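Side-chain contact in uncharacterized protein (Methanosarcina mazei, PDB 3R6A), which is of unknown function but belongs to the glyoxalase/bleomycin resistance protein/dioxygenase superfamily and is built around a mixed beta-sheet: residues Ala15-Ala20 with Glu44-Ser49. Residues are numbered along the deposited sequence; the frame is centred on the assembly and turned at random.
Sequences ADLNPA and ELAQIS
Leu17 reaches strand 44-48 because its CG lies opposite the carbonyl carbon and beside the backbone N (chi1 -76°), and the extended chi2 carries CD1 on toward the strand. Glu44 likewise sets its CG beside the backbone N, but its chain bends at chi2 (-61°). Its CB points at the leucine from the strand; the bend belongs to the outer chain, whose carboxylate leads away. The two side chains cross at about a right angle. Leu17 CD1 sits 3.5 Å from Glu44 CB, and the branch carbon CG of Leu17 is 4.1 Å from the same CB. Ala46, two residues further along the strand, presents its methyl on the same face. Its CB meets both ends of the leucine fork, 3.9 Å from Leu17 CD1 and 4.0 Å from Leu17 CD2.

The contact is apolar and small, with 134 Å² buried in total. It joins the first turn of helix 17-27 to a strand of the mixed sheet, as the chain leaves strand 5-14 and enters the helix. A helix that follows the first strand and packs on one face of a mixed sheet is consistent with the glyoxalase superfamily fold. Leu17 also touches Leu53 and Ala55 of strand 51-55, the antiparallel neighbour of strand 44-48. Leu17 and Ala46 are buried, whereas Glu44 marks the exposed side. The side chains of Leu17 and Ala46 also touch Arg35, and Glu44 OE1 forms a salt bridge with Arg35 NH2.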
loop_
_atom_site.group_PDB
_atom_site.type_symbol
_atom_site.label_atom_id
_atom_site.label_comp_id
_atom_site.label_asym_id
_atom_site.label_seq_id
_atom_site.Cartn_x
_atom_site.Cartn_y
_atom_site.Cartn_z
ATOM N N ALA B 15 -9.203 -7.799 11.749
ATOM C CA ALA B 15 -10.331 -8.634 12.138
ATOM C C ALA B 15 -11.619 -7.823 12.242
ATOM O O ALA B 15 -12.683 -8.274 11.814
ATOM C CB ALA B 15 -10.033 -9.313 13.468
ATOM N N ASP B 16 -11.523 -6.624 12.806
ATOM C CA ASP B 16 -12.699 -5.775 12.971
ATOM C C ASP B 16 -12.376 -4.307 12.739
ATOM O O ASP B 16 -11.388 -3.794 13.260
ATOM C CB ASP B 16 -13.274 -5.958 14.377
ATOM C CG ASP B 16 -13.706 -7.388 14.646
ATOM O OD1 ASP B 16 -14.684 -7.845 14.013
ATOM O OD2 ASP B 16 -13.062 -8.060 15.481
ATOM N N LEU B 17 -13.223 -3.631 11.966
ATOM C CA LEU B 17 -13.011 -2.222 11.659
ATOM C C LEU B 17 -13.064 -1.257 12.836
ATOM O O LEU B 17 -12.195 -0.396 12.966
ATOM C CB LEU B 17 -14.016 -1.740 10.609
ATOM C CG LEU B 17 -13.797 -2.137 9.150
ATOM C CD1 LEU B 17 -14.877 -1.502 8.283
ATOM C CD2 LEU B 17 -12.418 -1.682 8.696
ATOM N N ASN B 18 -14.079 -1.398 13.688
ATOM C CA ASN B 18 -14.265 -0.489 14.819
ATOM C C ASN B 18 -13.019 -0.079 15.602
ATOM O O ASN B 18 -12.600 1.078 15.532
ATOM C CB ASN B 18 -15.326 -1.035 15.778
ATOM C CG ASN B 18 -16.708 -1.055 15.161
ATOM O OD1 ASN B 18 -17.080 -0.139 14.424
ATOM N ND2 ASN B 18 -17.484 -2.092 15.465
ATOM N N PRO B 19 -12.411 -1.006 16.362
ATOM C CA PRO B 19 -11.219 -0.593 17.108
ATOM C C PRO B 19 -10.098 -0.083 16.200
ATOM O O PRO B 19 -9.431 0.905 16.514
ATOM C CB PRO B 19 -10.833 -1.861 17.868
ATOM C CG PRO B 19 -11.288 -2.946 16.952
ATOM C CD PRO B 19 -12.641 -2.455 16.500
ATOM N N ALA B 20 -9.898 -0.758 15.072
ATOM C CA ALA B 20 -8.854 -0.360 14.133
ATOM C C ALA B 20 -9.061 1.069 13.633
ATOM O O ALA B 20 -8.122 1.868 13.627
ATOM C CB ALA B 20 -8.808 -1.331 12.956
ATOM N N GLU B 44 -15.686 -6.139 5.274
ATOM C CA GLU B 44 -16.074 -4.736 5.368
ATOM C C GLU B 44 -14.903 -3.897 4.864
ATOM O O GLU B 44 -13.746 -4.192 5.175
ATOM C CB GLU B 44 -16.378 -4.345 6.817
ATOM C CG GLU B 44 -17.523 -5.104 7.494
ATOM C CD GLU B 44 -18.864 -4.930 6.802
ATOM O OE1 GLU B 44 -19.127 -3.837 6.254
ATOM O OE2 GLU B 44 -19.669 -5.888 6.822
ATOM N N LEU B 45 -15.209 -2.853 4.104
ATOM C CA LEU B 45 -14.178 -1.988 3.545
ATOM C C LEU B 45 -14.297 -0.541 4.014
ATOM O O LEU B 45 -15.371 0.051 3.951
ATOM C CB LEU B 45 -14.259 -2.016 2.018
ATOM C CG LEU B 45 -13.189 -1.233 1.257
ATOM C CD1 LEU B 45 -11.839 -1.904 1.464
ATOM C CD2 LEU B 45 -13.533 -1.179 -0.222
ATOM N N ALA B 46 -13.185 0.022 4.476
ATOM C CA ALA B 46 -13.160 1.414 4.916
ATOM C C ALA B 46 -11.915 2.088 4.355
ATOM O O ALA B 46 -10.917 1.424 4.068
ATOM C CB ALA B 46 -13.140 1.490 6.439
ATOM N N GLN B 47 -11.973 3.402 4.173
ATOM C CA GLN B 47 -10.799 4.123 3.698
ATOM C C GLN B 47 -10.534 5.300 4.611
ATOM O O GLN B 47 -11.442 6.074 4.913
ATOM C CB GLN B 47 -10.977 4.646 2.269
ATOM C CG GLN B 47 -9.695 5.315 1.734
ATOM C CD GLN B 47 -9.853 5.912 0.348
ATOM O OE1 GLN B 47 -10.611 5.406 -0.472
ATOM N NE2 GLN B 47 -9.119 6.991 0.078
ATOM N N ILE B 48 -9.295 5.419 5.071
ATOM C CA ILE B 48 -8.896 6.535 5.918
ATOM C C ILE B 48 -7.591 7.022 5.296
ATOM O O ILE B 48 -6.653 6.238 5.121
ATOM C CB ILE B 48 -8.713 6.087 7.383
ATOM C CG1 ILE B 48 -8.287 7.284 8.235
ATOM C CG2 ILE B 48 -7.725 4.942 7.465
ATOM C CD1 ILE B 48 -8.492 7.072 9.715
ATOM N N SER B 49 -7.536 8.306 4.945
ATOM C CA SER B 49 -6.366 8.850 4.253
ATOM C C SER B 49 -6.245 7.961 3.002
ATOM O O SER B 49 -7.261 7.689 2.355
ATOM C CB SER B 49 -5.108 8.748 5.119
ATOM O OG SER B 49 -4.000 9.348 4.464
#